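PDB 6LBK: Poly(A) RNA polymerase GLD2 from Rattus norvegicus, which adds AMP units from ATP to RNA 3' ends, probably on selected cytoplasmic mRNAs and, singly, on certain microRNAs, probably using magnesium or manganese. Local coordinates for residues R221-V233 with I326-A338. The protein carries 1 engineered substitution. Sequence-based numbering, arbitrary orientation.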
loop_
_atom_site.group_PDB
_atom_site.type_symbol
_atom_site.label_atom_id
_atom_site.label_comp_id
_atom_site.label_asym_id
_atom_site.label_seq_id
_atom_site.Cartn_x
_atom_site.Cartn_y
_atom_site.Cartn_z
ATOM N N ARG A 221 6.284 -6.442 -12.486
ATOM C CA ARG A 221 6.913 -7.702 -12.854
ATOM C C ARG A 221 5.947 -8.886 -12.803
ATOM O O ARG A 221 6.393 -10.033 -12.844
ATOM C CB ARG A 221 8.122 -7.965 -11.958
ATOM C CG ARG A 221 9.216 -6.928 -12.151
ATOM C CD ARG A 221 10.568 -7.420 -11.695
ATOM N NE ARG A 221 10.828 -8.725 -12.296
ATOM C CZ ARG A 221 11.201 -8.893 -13.564
ATOM N NH1 ARG A 221 11.410 -10.113 -14.039
ATOM N NH2 ARG A 221 11.362 -7.842 -14.361
ATOM N N GLY A 222 4.642 -8.635 -12.681
ATOM C CA GLY A 222 3.633 -9.676 -12.747
ATOM C C GLY A 222 3.038 -10.164 -11.431
ATOM O O GLY A 222 2.095 -10.963 -11.471
ATOM N N THR A 223 3.528 -9.696 -10.271
ATOM C CA THR A 223 3.142 -10.195 -8.954
ATOM C C THR A 223 2.269 -9.189 -8.189
ATOM O O THR A 223 1.579 -8.366 -8.799
ATOM C CB THR A 223 4.414 -10.591 -8.197
ATOM O OG1 THR A 223 5.354 -9.501 -8.191
ATOM C CG2 THR A 223 5.048 -11.847 -8.807
ATOM N N LEU A 224 2.281 -9.271 -6.842
ATOM C CA LEU A 224 1.304 -8.542 -6.026
ATOM C C LEU A 224 1.721 -7.103 -5.747
ATOM O O LEU A 224 2.801 -6.853 -5.209
ATOM C CB LEU A 224 1.112 -9.236 -4.689
ATOM C CG LEU A 224 0.510 -10.623 -4.660
ATOM C CD1 LEU A 224 0.753 -11.163 -3.295
ATOM C CD2 LEU A 224 -0.973 -10.475 -4.948
ATOM N N SER A 225 0.827 -6.163 -6.018
ATOM C CA SER A 225 1.121 -4.784 -5.679
ATOM C C SER A 225 1.096 -4.599 -4.169
ATOM O O SER A 225 0.428 -5.339 -3.442
ATOM C CB SER A 225 0.121 -3.828 -6.336
ATOM O OG SER A 225 -1.174 -3.994 -5.799
ATOM N N SER A 226 1.841 -3.589 -3.704
ATOM C CA SER A 226 1.857 -3.282 -2.281
ATOM C C SER A 226 0.451 -3.017 -1.781
ATOM O O SER A 226 0.088 -3.427 -0.670
ATOM C CB SER A 226 2.738 -2.070 -2.025
ATOM O OG SER A 226 4.105 -2.435 -2.027
ATOM N N TYR A 227 -0.354 -2.322 -2.595
ATOM C CA TYR A 227 -1.733 -2.024 -2.226
ATOM C C TYR A 227 -2.558 -3.300 -2.113
ATOM O O TYR A 227 -3.391 -3.427 -1.206
ATOM C CB TYR A 227 -2.343 -1.067 -3.244
ATOM C CG TYR A 227 -3.687 -0.458 -2.889
ATOM C CD1 TYR A 227 -3.987 -0.077 -1.584
ATOM C CD2 TYR A 227 -4.645 -0.214 -3.881
ATOM C CE1 TYR A 227 -5.217 0.513 -1.267
ATOM C CE2 TYR A 227 -5.873 0.373 -3.578
ATOM C CZ TYR A 227 -6.150 0.741 -2.261
ATOM O OH TYR A 227 -7.362 1.340 -1.956
ATOM N N SER A 228 -2.350 -4.253 -3.029
ATOM C CA SER A 228 -3.043 -5.534 -2.917
ATOM C C SER A 228 -2.706 -6.213 -1.606
ATOM O O SER A 228 -3.596 -6.673 -0.886
ATOM C CB SER A 228 -2.668 -6.440 -4.075
ATOM O OG SER A 228 -3.211 -5.942 -5.276
ATOM N N LEU A 229 -1.417 -6.259 -1.264
ATOM C CA LEU A 229 -0.999 -6.886 -0.013
ATOM C C LEU A 229 -1.627 -6.200 1.186
ATOM O O LEU A 229 -2.098 -6.864 2.108
ATOM C CB LEU A 229 0.517 -6.861 0.124
ATOM C CG LEU A 229 1.364 -8.006 -0.367
ATOM C CD1 LEU A 229 2.761 -7.581 -0.096
ATOM C CD2 LEU A 229 1.032 -9.275 0.404
ATOM N N VAL A 230 -1.524 -4.873 1.248
ATOM C CA VAL A 230 -2.095 -4.112 2.356
ATOM C C VAL A 230 -3.557 -4.433 2.499
ATOM O O VAL A 230 -4.063 -4.588 3.609
ATOM C CB VAL A 230 -1.877 -2.592 2.164
ATOM C CG1 VAL A 230 -2.553 -1.838 3.285
ATOM C CG2 VAL A 230 -0.394 -2.266 2.169
ATOM N N LEU A 231 -4.267 -4.513 1.390
ATOM C CA LEU A 231 -5.684 -4.847 1.454
ATOM C C LEU A 231 -5.871 -6.280 1.907
ATOM O O LEU A 231 -6.866 -6.589 2.553
ATOM C CB LEU A 231 -6.351 -4.614 0.085
ATOM C CG LEU A 231 -6.500 -3.179 -0.469
ATOM C CD1 LEU A 231 -7.241 -3.144 -1.818
ATOM C CD2 LEU A 231 -7.177 -2.228 0.503
ATOM N N MET A 232 -4.905 -7.160 1.622
ATOM C CA MET A 232 -5.035 -8.556 2.018
ATOM C C MET A 232 -4.766 -8.739 3.513
ATOM O O MET A 232 -5.476 -9.491 4.195
ATOM C CB MET A 232 -4.089 -9.406 1.193
ATOM C CG MET A 232 -4.564 -9.686 -0.225
ATOM S SD MET A 232 -3.188 -10.275 -1.266
ATOM C CE MET A 232 -2.717 -11.802 -0.486
ATOM N N VAL A 233 -3.724 -8.071 4.023
ATOM C CA VAL A 233 -3.489 -8.007 5.466
ATOM C C VAL A 233 -4.718 -7.455 6.172
ATOM O O VAL A 233 -5.190 -8.037 7.149
ATOM C CB VAL A 233 -2.244 -7.160 5.783
ATOM C CG1 VAL A 233 -2.004 -7.108 7.261
ATOM C CG2 VAL A 233 -1.030 -7.687 5.098
ATOM N N ILE A 326 -6.407 -13.449 -9.178
ATOM C CA ILE A 326 -6.544 -12.839 -7.867
ATOM C C ILE A 326 -7.474 -11.641 -8.024
ATOM O O ILE A 326 -7.349 -10.877 -8.991
ATOM C CB ILE A 326 -5.172 -12.428 -7.292
ATOM C CG1 ILE A 326 -4.219 -13.623 -7.281
ATOM C CG2 ILE A 326 -5.285 -11.886 -5.856
ATOM C CD1 ILE A 326 -2.915 -13.349 -6.605
ATOM N N CYS A 327 -8.457 -11.535 -7.126
ATOM C CA CYS A 327 -9.485 -10.490 -7.163
ATOM C C CYS A 327 -9.531 -9.748 -5.827
ATOM O O CYS A 327 -10.085 -10.263 -4.855
ATOM C CB CYS A 327 -10.849 -11.076 -7.483
ATOM S SG CYS A 327 -10.975 -11.813 -9.099
ATOM N N VAL A 328 -8.980 -8.539 -5.778
ATOM C CA VAL A 328 -9.062 -7.660 -4.611
ATOM C C VAL A 328 -9.834 -6.389 -5.008
ATOM O O VAL A 328 -9.454 -5.705 -5.961
ATOM C CB VAL A 328 -7.666 -7.318 -4.079
ATOM C CG1 VAL A 328 -7.763 -6.560 -2.777
ATOM C CG2 VAL A 328 -6.832 -8.567 -3.952
ATOM N N GLU A 329 -10.953 -6.115 -4.333
ATOM C CA GLU A 329 -11.809 -4.986 -4.687
ATOM C C GLU A 329 -11.211 -3.680 -4.159
ATOM O O GLU A 329 -10.977 -3.540 -2.955
ATOM C CB GLU A 329 -13.220 -5.175 -4.133
ATOM C CG GLU A 329 -14.212 -4.074 -4.531
ATOM C CD GLU A 329 -15.540 -4.112 -3.745
ATOM O OE1 GLU A 329 -16.628 -4.025 -4.373
ATOM O OE2 GLU A 329 -15.504 -4.212 -2.499
ATOM N N GLU A 330 -10.936 -2.730 -5.050
ATOM C CA GLU A 330 -10.597 -1.396 -4.577
ATOM C C GLU A 330 -11.777 -0.893 -3.741
ATOM O O GLU A 330 -12.929 -1.128 -4.110
ATOM C CB GLU A 330 -10.295 -0.470 -5.765
ATOM C CG GLU A 330 -9.180 0.568 -5.579
ATOM C CD GLU A 330 -9.536 1.768 -4.674
ATOM O OE1 GLU A 330 -10.720 2.169 -4.636
ATOM O OE2 GLU A 330 -8.618 2.314 -4.002
ATOM N N PRO A 331 -11.537 -0.295 -2.566
ATOM C CA PRO A 331 -12.670 0.094 -1.701
ATOM C C PRO A 331 -13.457 1.316 -2.179
ATOM O O PRO A 331 -14.641 1.429 -1.829
ATOM C CB PRO A 331 -12.018 0.341 -0.333
ATOM C CG PRO A 331 -10.594 0.524 -0.599
ATOM C CD PRO A 331 -10.245 -0.171 -1.884
ATOM N N PHE A 332 -12.876 2.217 -2.980
ATOM C CA PHE A 332 -13.622 3.389 -3.431
ATOM C C PHE A 332 -14.207 3.204 -4.829
ATOM O O PHE A 332 -15.379 3.514 -5.037
ATOM C CB PHE A 332 -12.744 4.660 -3.366
ATOM C CG PHE A 332 -12.426 5.132 -1.947
ATOM C CD1 PHE A 332 -13.401 5.739 -1.160
ATOM C CD2 PHE A 332 -11.161 4.982 -1.413
ATOM C CE1 PHE A 332 -13.118 6.170 0.128
ATOM C CE2 PHE A 332 -10.878 5.403 -0.119
ATOM C CZ PHE A 332 -11.860 6.002 0.643
ATOM N N ASP A 333 -13.446 2.703 -5.798
ATOM C CA ASP A 333 -14.011 2.275 -7.076
ATOM C C ASP A 333 -14.005 0.752 -7.194
ATOM O O ASP A 333 -13.415 0.035 -6.383
ATOM C CB ASP A 333 -13.249 2.899 -8.244
ATOM C CG ASP A 333 -11.787 2.568 -8.226
ATOM O OD1 ASP A 333 -11.378 1.860 -7.302
ATOM O OD2 ASP A 333 -11.028 3.030 -9.104
ATOM N N GLY A 334 -14.690 0.245 -8.210
ATOM C CA GLY A 334 -14.821 -1.195 -8.334
ATOM C C GLY A 334 -13.885 -1.821 -9.345
ATOM O O GLY A 334 -14.264 -1.996 -10.508
ATOM N N THR A 335 -12.663 -2.150 -8.931
ATOM C CA THR A 335 -11.654 -2.653 -9.857
ATOM C C THR A 335 -10.694 -3.581 -9.113
ATOM O O THR A 335 -10.552 -3.515 -7.888
ATOM C CB THR A 335 -10.889 -1.498 -10.552
ATOM O OG1 THR A 335 -10.370 -0.583 -9.579
ATOM C CG2 THR A 335 -11.763 -0.726 -11.534
ATOM N N ASN A 336 -10.024 -4.442 -9.879
ATOM C CA ASN A 336 -9.126 -5.465 -9.348
ATOM C C ASN A 336 -7.727 -4.886 -9.157
ATOM O O ASN A 336 -7.055 -4.556 -10.139
ATOM C CB ASN A 336 -9.072 -6.670 -10.281
ATOM C CG ASN A 336 -8.214 -7.795 -9.731
ATOM O OD1 ASN A 336 -7.867 -7.812 -8.548
ATOM N ND2 ASN A 336 -7.875 -8.751 -10.586
ATOM N N THR A 337 -7.281 -4.761 -7.894
ATOM C CA THR A 337 -5.954 -4.217 -7.632
ATOM C C THR A 337 -4.845 -5.188 -8.013
ATOM O O THR A 337 -3.732 -4.753 -8.357
ATOM C CB THR A 337 -5.812 -3.855 -6.159
ATOM O OG1 THR A 337 -5.800 -5.072 -5.395
ATOM C CG2 THR A 337 -6.940 -2.944 -5.706
ATOM N N ALA A 338 -5.110 -6.494 -7.944
ATOM C CA ALA A 338 -4.133 -7.513 -8.304
ATOM C C ALA A 338 -4.242 -7.895 -9.770
ATOM O O ALA A 338 -3.750 -8.958 -10.174
ATOM C CB ALA A 338 -4.291 -8.754 -7.424
#
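Tyr-227 and Ser-228, in the first turn of helix 226-239, grip the strand and loop 326-338 of the PAP-associated region in a buried joint; the Tyr-227 side chain is about 9 Å from that of Asp-111, probably a catalytic magnesium ligand. The phenol OH of Tyr-227 donates to Glu-330 OE2 at 2.6 Å, meeting the carboxylate from above its plane, 48° out, while OE2 itself lies at the edge of the ring. CG of Tyr-227 stands anti to the backbone N (chi1 -170°), which carries the ring out across the Glu-330 chain. Pro-331 CD lies 3.3 Å from Tyr-227 OH, oblique to the ring. Over the centre of one ring face sits CD1 of Leu-231, which also packs against Val-328 CG1 at 3.6 Å and Thr-337 CG2. On the next residue after Tyr-227, Ser-228 OG and Thr-337 OG1 share a 2.7 Å hydrogen bond, and Ser-228 OG also bonds to OG of the N-cap residue, Ser-225. Farther out, Leu-224 CD2 meets Ile-326 CD1 at 3.8 Å. In the second shell, Asn-186 of helix 182-194 also bonds Glu-330 OE2, while OE1 takes the backbone N-H groups of Phe-332 and Asp-333. Replacing Glu-330 by alanine is likely to leave the Tyr-227 hydroxyl and the Asn-186 amide without this acceptor, and those two N-H groups without OE1. Next to Thr-337 in the chain, Asn-336 OD1 accepts from Ala-338 N, closing an Asx turn, and from Val-328 N on the opposite face of its plane, each at 3.1 Å.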